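Local coordinates for protein exopolygalacturonate lyase (Vibrio vulnificus, PDB 5A29) that probably cleaves the polygalacturonate chains of pectin by beta-elimination, as a manganese-binding enzyme of polysaccharide lyase family 2, at residues N42-G47 and P55-G60; D59-N62 and K67-E70; Q264-Q269 and Y283-P288. All coordinates share one frame; numbering follows the deposited sequence.

Contact 1. Residues N42-G47 and P55-G60; sequences NVLQEG and PLLADG
This is a buried helix-end contact: Gly47, the first residue past helix 27-46, and Val43 and Leu44 on its last turn meet Leu57 and Ala58 in the loop that leads on to strand 60-62. One backbone hydrogen bond joins them, from Ala58 N to Gly47 O at 2.8 Å, with an N-H...O angle of 156°. The same oxygen receives a longer CA-H...O contact from Leu57 CA at 3.5 Å, and the methyl of Ala58 lies alongside it, CB to Gly47 O 3.6 Å.

Leu57 supplies the apolar part. Its CD2 rests 3.6 Å from Val43 O, the acceptor of the closing helical bond from Gly47 N, and 3.9 Å from Val43 CG1. Val43 holds CG1 opposite its own backbone N (chi1 173°), which turns that methyl to Leu57, and the two side chains cross at about a right angle. Leu44 CD2 is a looser neighbour, 4.3 Å from Leu57 CD2. Phe90 of helix 88-101 packs on Val43, Leu44 and Leu57, while Arg48 hydrogen-bonds to Leu44 O on the helix and to Pro55 O and Leu56 O on the loop. The arrangement is a helix-to-strand connection folded back on the C-terminal end of its own helix, with a leucine packed beside the last turn.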
ATOM      1  N   ASN A  42     -20.489   7.769  13.225  1.00 19.25           N
ATOM      2  CA  ASN A  42     -20.726   8.643  12.097  1.00 21.35           C
ATOM      3  C   ASN A  42     -20.702   7.863  10.788  1.00 21.62           C
ATOM      4  O   ASN A  42     -21.605   7.980   9.968  1.00 21.17           O
ATOM      5  CB  ASN A  42     -19.702   9.777  12.054  1.00 20.88           C
ATOM      6  CG  ASN A  42     -19.976  10.843  13.131  1.00 26.22           C
ATOM      7  OD1 ASN A  42     -21.115  10.925  13.637  1.00 24.48           O
ATOM      8  ND2 ASN A  42     -18.998  11.646  13.460  1.00 21.63           N
ATOM      9  N   VAL A  43     -19.655   7.053  10.599  1.00 22.72           N
ATOM     10  CA  VAL A  43     -19.554   6.277   9.367  1.00 21.13           C
ATOM     11  C   VAL A  43     -20.737   5.363   9.200  1.00 21.43           C
ATOM     12  O   VAL A  43     -21.280   5.271   8.096  1.00 21.08           O
ATOM     13  CB  VAL A  43     -18.276   5.438   9.344  1.00 21.83           C
ATOM     14  CG1 VAL A  43     -18.286   4.514   8.128  1.00 20.22           C
ATOM     15  CG2 VAL A  43     -17.087   6.377   9.309  1.00 20.20           C
ATOM     16  N   LEU A  44     -21.096   4.642  10.254  1.00 18.99           N
ATOM     17  CA  LEU A  44     -22.161   3.617  10.122  1.00 21.54           C
ATOM     18  C   LEU A  44     -23.563   4.248   9.901  1.00 26.31           C
ATOM     19  O   LEU A  44     -24.470   3.595   9.334  1.00 26.50           O
ATOM     20  CB  LEU A  44     -22.201   2.687  11.331  1.00 20.46           C
ATOM     21  CG  LEU A  44     -20.949   1.777  11.563  1.00 23.16           C
ATOM     22  CD1 LEU A  44     -20.982   1.087  12.926  1.00 22.94           C
ATOM     23  CD2 LEU A  44     -20.682   0.796  10.419  1.00 23.11           C
ATOM     24  N   GLN A  45     -23.707   5.488  10.329  1.00 24.73           N
ATOM     25  CA  GLN A  45     -24.954   6.298  10.110  1.00 24.09           C
ATOM     26  C   GLN A  45     -24.907   7.052   8.818  1.00 22.87           C
ATOM     27  O   GLN A  45     -25.718   6.783   7.924  1.00 27.26           O
ATOM     28  CB  GLN A  45     -25.182   7.298  11.277  1.00 25.82           C
ATOM     29  CG  GLN A  45     -26.369   8.247  11.005  1.00 28.85           C
ATOM     30  CD  GLN A  45     -27.663   7.476  11.002  1.00 32.74           C
ATOM     31  OE1 GLN A  45     -27.973   6.797  11.972  1.00 33.99           O
ATOM     32  NE2 GLN A  45     -28.412   7.525   9.895  1.00 36.40           N
ATOM     33  N   GLU A  46     -24.005   8.021   8.710  1.00 21.80           N
ATOM     34  CA  GLU A  46     -23.946   8.886   7.567  1.00 23.32           C
ATOM     35  C   GLU A  46     -23.465   8.168   6.306  1.00 28.26           C
ATOM     36  O   GLU A  46     -23.719   8.647   5.188  1.00 25.21           O
ATOM     37  CB  GLU A  46     -23.090  10.099   7.864  1.00 26.24           C
ATOM     38  CG  GLU A  46     -23.558  10.777   9.153  1.00 30.05           C
ATOM     39  CD  GLU A  46     -22.645  11.910   9.544  1.00 41.28           C
ATOM     40  OE1 GLU A  46     -21.389  11.751   9.486  1.00 38.54           O
ATOM     41  OE2 GLU A  46     -23.201  12.964   9.942  1.00 41.05           O
ATOM     42  N   GLY A  47     -22.752   7.038   6.474  1.00 24.31           N
ATOM     43  CA  GLY A  47     -22.256   6.317   5.298  1.00 25.51           C
ATOM     44  C   GLY A  47     -23.258   5.294   4.755  1.00 28.15           C
ATOM     45  O   GLY A  47     -22.880   4.457   3.943  1.00 28.02           O
ATOM     46  N   PRO A  55     -26.546  -3.116   4.169  1.00 30.55           N
ATOM     47  CA  PRO A  55     -25.313  -2.981   4.948  1.00 30.72           C
ATOM     48  C   PRO A  55     -24.140  -2.272   4.237  1.00 28.52           C
ATOM     49  O   PRO A  55     -23.160  -1.958   4.912  1.00 32.85           O
ATOM     50  CB  PRO A  55     -24.950  -4.414   5.260  1.00 29.42           C
ATOM     51  CG  PRO A  55     -26.259  -5.148   5.224  1.00 30.79           C
ATOM     52  CD  PRO A  55     -26.995  -4.518   4.088  1.00 28.90           C
ATOM     53  N   LEU A  56     -24.222  -2.017   2.922  1.00 26.50           N
ATOM     54  CA  LEU A  56     -23.078  -1.403   2.252  1.00 26.45           C
ATOM     55  C   LEU A  56     -22.729  -0.028   2.835  1.00 29.45           C
ATOM     56  O   LEU A  56     -23.615   0.713   3.300  1.00 26.47           O
ATOM     57  CB  LEU A  56     -23.291  -1.288   0.742  1.00 26.84           C
ATOM     58  CG  LEU A  56     -23.470  -2.534  -0.129  1.00 26.53           C
ATOM     59  CD1 LEU A  56     -23.587  -1.959  -1.550  1.00 27.96           C
ATOM     60  CD2 LEU A  56     -22.287  -3.480   0.041  1.00 26.72           C
ATOM     61  N   LEU A  57     -21.470   0.369   2.711  1.00 26.15           N
ATOM     62  CA  LEU A  57     -20.999   1.659   3.205  1.00 24.27           C
ATOM     63  C   LEU A  57     -20.536   2.519   2.057  1.00 27.42           C
ATOM     64  O   LEU A  57     -19.965   2.014   1.085  1.00 24.08           O
ATOM     65  CB  LEU A  57     -19.810   1.451   4.160  1.00 26.25           C
ATOM     66  CG  LEU A  57     -20.120   1.022   5.589  1.00 27.41           C
ATOM     67  CD1 LEU A  57     -18.810   0.776   6.292  1.00 28.17           C
ATOM     68  CD2 LEU A  57     -20.846   2.131   6.348  1.00 30.84           C
ATOM     69  N   ALA A  58     -20.699   3.829   2.223  1.00 23.11           N
ATOM     70  CA  ALA A  58     -20.104   4.806   1.370  1.00 24.74           C
ATOM     71  C   ALA A  58     -18.568   4.734   1.530  1.00 27.80           C
ATOM     72  O   ALA A  58     -18.064   4.514   2.616  1.00 24.40           O
ATOM     73  CB  ALA A  58     -20.615   6.200   1.770  1.00 27.85           C
ATOM     74  N   ASP A  59     -17.827   4.993   0.464  1.00 27.14           N
ATOM     75  CA  ASP A  59     -16.368   5.217   0.607  1.00 25.49           C
ATOM     76  C   ASP A  59     -16.000   6.483   1.347  1.00 23.70           C
ATOM     77  O   ASP A  59     -14.899   6.594   1.896  1.00 21.07           O
ATOM     78  CB  ASP A  59     -15.769   5.437  -0.765  1.00 27.21           C
ATOM     79  CG  ASP A  59     -15.463   4.165  -1.473  1.00 34.96           C
ATOM     80  OD1 ASP A  59     -16.114   3.163  -1.130  1.00 34.88           O
ATOM     81  OD2 ASP A  59     -14.541   4.181  -2.372  1.00 37.08           O
ATOM     82  N   GLY A  60     -16.840   7.522   1.250  1.00 19.91           N
ATOM     83  CA  GLY A  60     -16.430   8.828   1.741  1.00 20.18           C
ATOM     84  C   GLY A  60     -17.704   9.631   2.115  1.00 22.71           C
ATOM     85  O   GLY A  60     -18.787   9.306   1.624  1.00 21.93           O
TER

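Contact 2. Residues D59-N62 and K67-E70; sequences DGIN and KPVE
Ile61 and Pro68 face each other as a non-hydrogen-bonded antiparallel pair, their CA atoms 4.4 Å apart, in a single bridge between strand 60-62 and the segment entering strand 70-72. The bonds flanking it differ in geometry. Asn62 N reaches Lys67 O at 2.7 Å, almost straight at 173°, whereas Val69 N meets Gly60 O at 3.0 Å from 51° above the carbonyl plane. Pro68, without an N-H, turns its CA-H to that same Gly60 O at 3.3 Å.

Val69 lays both methyls against one face of the Gly60 peptide group. CG2 sits over the backbone, flanked by N and C, and approaches Gly60 O at 3.6 Å; CG1, on the side of the backbone N, lies 3.7 Å from Gly60 C. Ile61 sets off from the backbone away from the partner segment, but its CG1 branch bends (chi2 -69°) and brings the terminal CD1 back to 4.2 Å from Pro68 CA. Asn62 CB lies 3.4 Å from Lys67 O; CG, anti to the backbone N, carries the amide on into the connecting loop. There OD1 accepts from the backbone N-H groups of Thr64 and Thr65, the former bond closing an Asx turn.

Strand 60-62 also pairs with strand 514-516, through Ile61 and Ala515. Polar matching across the contact is thus carried by main-chain groups and the side chains add carbon contacts, mostly to the partner's main chain, while the one side-chain amide spends its oxygen on the turn that reverses the chain.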
ATOM      1  N   ASP A  59     -17.827   4.993   0.464  1.00 27.14           N
ATOM      2  CA  ASP A  59     -16.368   5.217   0.607  1.00 25.49           C
ATOM      3  C   ASP A  59     -16.000   6.483   1.347  1.00 23.70           C
ATOM      4  O   ASP A  59     -14.899   6.594   1.896  1.00 21.07           O
ATOM      5  CB  ASP A  59     -15.769   5.437  -0.765  1.00 27.21           C
ATOM      6  CG  ASP A  59     -15.463   4.165  -1.473  1.00 34.96           C
ATOM      7  OD1 ASP A  59     -16.114   3.163  -1.130  1.00 34.88           O
ATOM      8  OD2 ASP A  59     -14.541   4.181  -2.372  1.00 37.08           O
ATOM      9  N   GLY A  60     -16.840   7.522   1.250  1.00 19.91           N
ATOM     10  CA  GLY A  60     -16.430   8.828   1.741  1.00 20.18           C
ATOM     11  C   GLY A  60     -17.704   9.631   2.115  1.00 22.71           C
ATOM     12  O   GLY A  60     -18.787   9.306   1.624  1.00 21.93           O
ATOM     13  N   ILE A  61     -17.540  10.633   2.981  1.00 22.13           N
ATOM     14  CA  ILE A  61     -18.665  11.460   3.468  1.00 22.75           C
ATOM     15  C   ILE A  61     -18.341  12.885   3.285  1.00 21.81           C
ATOM     16  O   ILE A  61     -17.232  13.337   3.611  1.00 23.48           O
ATOM     17  CB  ILE A  61     -18.895  11.215   4.978  1.00 26.47           C
ATOM     18  CG1 ILE A  61     -19.140   9.735   5.246  1.00 30.13           C
ATOM     19  CG2 ILE A  61     -19.997  12.120   5.520  1.00 32.47           C
ATOM     20  CD1 ILE A  61     -20.444   9.247   4.700  1.00 31.75           C
ATOM     21  N   ASN A  62     -19.294  13.661   2.717  1.00 23.06           N
ATOM     22  CA  ASN A  62     -19.113  15.111   2.608  1.00 19.72           C
ATOM     23  C   ASN A  62     -19.265  15.715   4.021  1.00 22.51           C
ATOM     24  O   ASN A  62     -20.291  15.469   4.661  1.00 26.21           O
ATOM     25  CB  ASN A  62     -20.232  15.667   1.652  1.00 23.84           C
ATOM     26  CG  ASN A  62     -20.186  17.181   1.485  1.00 28.88           C
ATOM     27  OD1 ASN A  62     -20.244  17.908   2.468  1.00 27.67           O
ATOM     28  ND2 ASN A  62     -20.077  17.675   0.218  1.00 27.27           N
ATOM     29  N   LYS A  67     -23.452  13.764   3.605  1.00 26.80           N
ATOM     30  CA  LYS A  67     -23.958  12.803   2.613  1.00 28.75           C
ATOM     31  C   LYS A  67     -22.756  12.033   2.036  1.00 24.03           C
ATOM     32  O   LYS A  67     -21.700  12.662   1.859  1.00 25.31           O
ATOM     33  CB  LYS A  67     -24.596  13.545   1.437  1.00 31.90           C
ATOM     34  CG  LYS A  67     -25.769  14.446   1.831  1.00 42.98           C
ATOM     35  CD  LYS A  67     -26.713  13.671   2.737  1.00 46.48           C
ATOM     36  CE  LYS A  67     -27.743  12.917   1.922  1.00 61.41           C
ATOM     37  NZ  LYS A  67     -28.572  13.921   1.199  1.00 70.58           N
ATOM     38  N   PRO A  68     -22.982  10.789   1.619  1.00 25.29           N
ATOM     39  CA  PRO A  68     -21.939  10.011   0.881  1.00 26.32           C
ATOM     40  C   PRO A  68     -21.500  10.654  -0.418  1.00 30.14           C
ATOM     41  O   PRO A  68     -22.326  11.305  -1.125  1.00 27.26           O
ATOM     42  CB  PRO A  68     -22.630   8.682   0.605  1.00 25.20           C
ATOM     43  CG  PRO A  68     -23.681   8.546   1.661  1.00 25.02           C
ATOM     44  CD  PRO A  68     -24.185   9.963   1.875  1.00 27.04           C
ATOM     45  N   VAL A  69     -20.214  10.509  -0.735  1.00 24.22           N
ATOM     46  CA  VAL A  69     -19.630  11.218  -1.865  1.00 24.50           C
ATOM     47  C   VAL A  69     -20.056  10.532  -3.173  1.00 23.92           C
ATOM     48  O   VAL A  69     -20.548   9.396  -3.154  1.00 22.94           O
ATOM     49  CB  VAL A  69     -18.108  11.319  -1.777  1.00 24.01           C
ATOM     50  CG1 VAL A  69     -17.664  12.201  -0.606  1.00 24.01           C
ATOM     51  CG2 VAL A  69     -17.501   9.895  -1.727  1.00 21.57           C
ATOM     52  N   GLU A  70     -19.906  11.263  -4.289  1.00 25.91           N
ATOM     53  CA  GLU A  70     -20.421  10.823  -5.578  1.00 24.43           C
ATOM     54  C   GLU A  70     -19.363  10.848  -6.673  1.00 22.33           C
ATOM     55  O   GLU A  70     -18.605  11.788  -6.780  1.00 25.62           O
ATOM     56  CB  GLU A  70     -21.562  11.798  -6.017  1.00 24.81           C
ATOM     57  CG  GLU A  70     -22.787  11.650  -5.156  1.00 41.60           C
ATOM     58  CD  GLU A  70     -23.884  12.656  -5.522  1.00 44.88           C
ATOM     59  OE1 GLU A  70     -23.602  13.686  -6.175  1.00 48.56           O
ATOM     60  OE2 GLU A  70     -25.029  12.384  -5.164  1.00 54.29           O
TER

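Contact 3. Residues Q264-Q269 and Y283-P288; sequences QYLMTQ and YQFTSP
Helix 259-272 and the loop before strand 287-288 come closest at Gln269 and Phe285, whose CA atoms are 6.3 Å apart. The contact is a CH-pi interaction packing a loop aromatic on a helix, in a family built on an alpha/alpha barrel. Gln269 CB stands 3.4 Å from the centroid of the Phe285 ring and 1° off its normal, so it lies nearly equidistant from all six ring carbons. Leu266 takes the rim instead: its CD1 sits near the ring plane, 3.9 Å from Phe285 CE1. Phe285 CB comes within 3.5 Å of Gln269 O, which brings the aromatic close to the helix backbone.

Tyr270, a residue of a tartrate pocket, also meets the Phe285 ring edge-to-face, and the Phe285 side chain lies about 8 Å from a bound tartrate.

Past CB, Gln269 bends at chi2 (-38°), so its amide folds back along the helix and stands 84° from the phenylalanine ring plane. OE1 bonds to Ser215 OG. NE2 donates to Tyr265 O at 3.0 Å, and Gln269 N reaches the same oxygen at 3.1 Å from the opposite face of the carbonyl plane.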
ATOM      1  N   GLN A 264       6.391 -17.896  -3.320  1.00 19.14           N
ATOM      2  CA  GLN A 264       7.808 -17.917  -3.156  1.00 20.38           C
ATOM      3  C   GLN A 264       8.544 -17.658  -4.512  1.00 18.76           C
ATOM      4  O   GLN A 264       9.531 -16.921  -4.545  1.00 21.23           O
ATOM      5  CB  GLN A 264       8.285 -19.260  -2.565  1.00 20.67           C
ATOM      6  CG  GLN A 264       9.774 -19.351  -2.390  1.00 24.94           C
ATOM      7  CD  GLN A 264      10.203 -20.743  -1.925  1.00 34.43           C
ATOM      8  OE1 GLN A 264       9.890 -21.745  -2.557  1.00 35.74           O
ATOM      9  NE2 GLN A 264      10.944 -20.792  -0.845  1.00 32.87           N
ATOM     10  N   TYR A 265       8.088 -18.297  -5.575  1.00 20.47           N
ATOM     11  CA  TYR A 265       8.785 -18.134  -6.901  1.00 20.86           C
ATOM     12  C   TYR A 265       8.763 -16.635  -7.281  1.00 20.34           C
ATOM     13  O   TYR A 265       9.767 -16.049  -7.682  1.00 19.40           O
ATOM     14  CB  TYR A 265       8.059 -18.961  -7.944  1.00 20.39           C
ATOM     15  CG  TYR A 265       8.582 -18.706  -9.349  1.00 23.63           C
ATOM     16  CD1 TYR A 265       9.820 -19.268  -9.766  1.00 21.63           C
ATOM     17  CD2 TYR A 265       7.922 -17.824 -10.202  1.00 22.62           C
ATOM     18  CE1 TYR A 265      10.341 -18.996 -11.046  1.00 23.02           C
ATOM     19  CE2 TYR A 265       8.436 -17.532 -11.467  1.00 22.51           C
ATOM     20  CZ  TYR A 265       9.641 -18.143 -11.896  1.00 23.87           C
ATOM     21  OH  TYR A 265      10.147 -17.851 -13.190  1.00 26.32           O
ATOM     22  N   LEU A 266       7.572 -16.053  -7.221  1.00 17.93           N
ATOM     23  CA  LEU A 266       7.409 -14.647  -7.643  1.00 17.91           C
ATOM     24  C   LEU A 266       8.231 -13.708  -6.764  1.00 18.08           C
ATOM     25  O   LEU A 266       8.990 -12.848  -7.239  1.00 17.76           O
ATOM     26  CB  LEU A 266       5.913 -14.292  -7.669  1.00 18.88           C
ATOM     27  CG  LEU A 266       5.566 -12.852  -8.096  1.00 21.86           C
ATOM     28  CD1 LEU A 266       6.174 -12.479  -9.484  1.00 21.47           C
ATOM     29  CD2 LEU A 266       4.051 -12.702  -8.154  1.00 22.60           C
ATOM     30  N   MET A 267       8.157 -13.875  -5.450  1.00 18.69           N
ATOM     31  CA  MET A 267       8.984 -13.055  -4.536  1.00 19.94           C
ATOM     32  C   MET A 267      10.494 -13.187  -4.841  1.00 21.30           C
ATOM     33  O   MET A 267      11.273 -12.196  -4.829  1.00 18.85           O
ATOM     34  CB  MET A 267       8.694 -13.427  -3.077  1.00 22.05           C
ATOM     35  CG  MET A 267       9.510 -12.655  -2.078  1.00 26.16           C
ATOM     36  SD  MET A 267       9.266 -13.180  -0.325  1.00 33.24           S
ATOM     37  CE  MET A 267       7.529 -12.997  -0.126  1.00 31.63           C
ATOM     38  N   THR A 268      10.919 -14.425  -5.116  1.00 18.30           N
ATOM     39  CA  THR A 268      12.331 -14.707  -5.378  1.00 18.30           C
ATOM     40  C   THR A 268      12.844 -14.028  -6.665  1.00 15.95           C
ATOM     41  O   THR A 268      14.018 -13.717  -6.733  1.00 17.53           O
ATOM     42  CB  THR A 268      12.476 -16.266  -5.550  1.00 21.87           C
ATOM     43  OG1 THR A 268      12.299 -16.817  -4.244  1.00 24.98           O
ATOM     44  CG2 THR A 268      13.877 -16.626  -5.958  1.00 27.90           C
ATOM     45  N   GLN A 269      11.989 -13.891  -7.673  1.00 16.66           N
ATOM     46  CA  GLN A 269      12.452 -13.281  -8.967  1.00 18.39           C
ATOM     47  C   GLN A 269      13.029 -11.848  -8.699  1.00 19.44           C
ATOM     48  O   GLN A 269      14.057 -11.430  -9.336  1.00 16.23           O
ATOM     49  CB  GLN A 269      11.355 -13.282 -10.016  1.00 17.27           C
ATOM     50  CG  GLN A 269      10.801 -14.680 -10.466  1.00 20.41           C
ATOM     51  CD  GLN A 269      11.944 -15.703 -10.547  1.00 22.62           C
ATOM     52  OE1 GLN A 269      12.793 -15.612 -11.437  1.00 23.84           O
ATOM     53  NE2 GLN A 269      12.033 -16.592  -9.553  1.00 21.03           N
ATOM     54  N   TYR A 283      13.014  -2.691  -8.846  1.00 16.20           N
ATOM     55  CA  TYR A 283      11.573  -2.402  -8.872  1.00 15.99           C
ATOM     56  C   TYR A 283      10.842  -3.488  -9.672  1.00 18.21           C
ATOM     57  O   TYR A 283       9.645  -3.669  -9.550  1.00 16.59           O
ATOM     58  CB  TYR A 283      11.363  -1.011  -9.494  1.00 15.58           C
ATOM     59  CG  TYR A 283       9.914  -0.574  -9.563  1.00 15.84           C
ATOM     60  CD1 TYR A 283       9.257  -0.194  -8.372  1.00 16.87           C
ATOM     61  CD2 TYR A 283       9.212  -0.533 -10.786  1.00 16.57           C
ATOM     62  CE1 TYR A 283       7.965   0.253  -8.420  1.00 18.09           C
ATOM     63  CE2 TYR A 283       7.887  -0.100 -10.843  1.00 18.60           C
ATOM     64  CZ  TYR A 283       7.269   0.240  -9.628  1.00 20.69           C
ATOM     65  OH  TYR A 283       6.008   0.717  -9.611  1.00 19.23           O
ATOM     66  N   GLN A 284      11.561  -4.154 -10.593  1.00 18.23           N
ATOM     67  CA  GLN A 284      10.932  -5.232 -11.397  1.00 15.80           C
ATOM     68  C   GLN A 284      12.101  -6.129 -11.884  1.00 15.16           C
ATOM     69  O   GLN A 284      13.292  -5.726 -11.794  1.00 17.23           O
ATOM     70  CB  GLN A 284      10.138  -4.692 -12.605  1.00 16.19           C
ATOM     71  CG  GLN A 284      10.996  -3.933 -13.637  1.00 15.95           C
ATOM     72  CD  GLN A 284      10.116  -2.975 -14.424  1.00 20.80           C
ATOM     73  OE1 GLN A 284       9.728  -1.901 -13.908  1.00 20.20           O
ATOM     74  NE2 GLN A 284       9.789  -3.320 -15.652  1.00 20.67           N
ATOM     75  N   PHE A 285      11.758  -7.279 -12.439  1.00 16.76           N
ATOM     76  CA  PHE A 285      12.825  -8.272 -12.773  1.00 19.15           C
ATOM     77  C   PHE A 285      12.873  -8.545 -14.274  1.00 18.95           C
ATOM     78  O   PHE A 285      13.699  -9.375 -14.704  1.00 20.49           O
ATOM     79  CB  PHE A 285      12.714  -9.610 -11.991  1.00 18.85           C
ATOM     80  CG  PHE A 285      11.376 -10.288 -12.075  1.00 19.13           C
ATOM     81  CD1 PHE A 285      10.375 -10.015 -11.156  1.00 17.66           C
ATOM     82  CD2 PHE A 285      11.119 -11.260 -13.055  1.00 20.16           C
ATOM     83  CE1 PHE A 285       9.129 -10.655 -11.200  1.00 22.70           C
ATOM     84  CE2 PHE A 285       9.902 -11.918 -13.101  1.00 21.16           C
ATOM     85  CZ  PHE A 285       8.886 -11.657 -12.179  1.00 20.51           C
ATOM     86  N   THR A 286      12.049  -7.838 -15.048  1.00 19.07           N
ATOM     87  CA  THR A 286      12.128  -7.946 -16.534  1.00 20.99           C
ATOM     88  C   THR A 286      11.928  -6.550 -17.133  1.00 21.83           C
ATOM     89  O   THR A 286      11.347  -5.701 -16.461  1.00 20.45           O
ATOM     90  CB  THR A 286      11.064  -8.872 -17.116  1.00 21.50           C
ATOM     91  OG1 THR A 286       9.744  -8.461 -16.736  1.00 23.17           O
ATOM     92  CG2 THR A 286      11.286 -10.356 -16.699  1.00 22.27           C
ATOM     93  N   SER A 287      12.379  -6.321 -18.380  1.00 20.02           N
ATOM     94  CA  SER A 287      12.084  -5.103 -19.147  1.00 19.18           C
ATOM     95  C   SER A 287      11.214  -5.459 -20.317  1.00 20.09           C
ATOM     96  O   SER A 287      11.173  -6.628 -20.776  1.00 20.88           O
ATOM     97  CB  SER A 287      13.359  -4.490 -19.794  1.00 22.28           C
ATOM     98  OG  SER A 287      14.243  -3.931 -18.837  1.00 24.28           O
ATOM     99  N   PRO A 288      10.503  -4.455 -20.822  1.00 20.05           N
ATOM    100  CA  PRO A 288       9.684  -4.610 -22.001  1.00 19.62           C
ATOM    101  C   PRO A 288      10.546  -4.666 -23.253  1.00 22.57           C
ATOM    102  O   PRO A 288      11.483  -3.868 -23.437  1.00 22.05           O
ATOM    103  CB  PRO A 288       8.867  -3.324 -22.035  1.00 19.20           C
ATOM    104  CG  PRO A 288       9.661  -2.321 -21.324  1.00 22.52           C
ATOM    105  CD  PRO A 288      10.506  -3.072 -20.288  1.00 17.79           C
TER

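How the contacts relate
Contacts 1 and 2 form one continuous region. Their centres are 8 Å apart and they share Asp59 and Gly60. They also touch: Ile61 CD1 lies 3.5 Å from Gly47 CA, and Ala58 CB lies 3.4 Å from Pro68 CB. Contact 1 ties the end of helix 27-46 to the loop before strand 60-62, and contact 2 ties that strand to the segment entering strand 70-72. Contact 3 comes much later in the chain, on helix 259-272, its centre about 39 Å from the centre of contact 1 and about 38 Å from that of contact 2, on the opposite side of the chain's centre. It is a separate site in the same chain, near a bound tartrate.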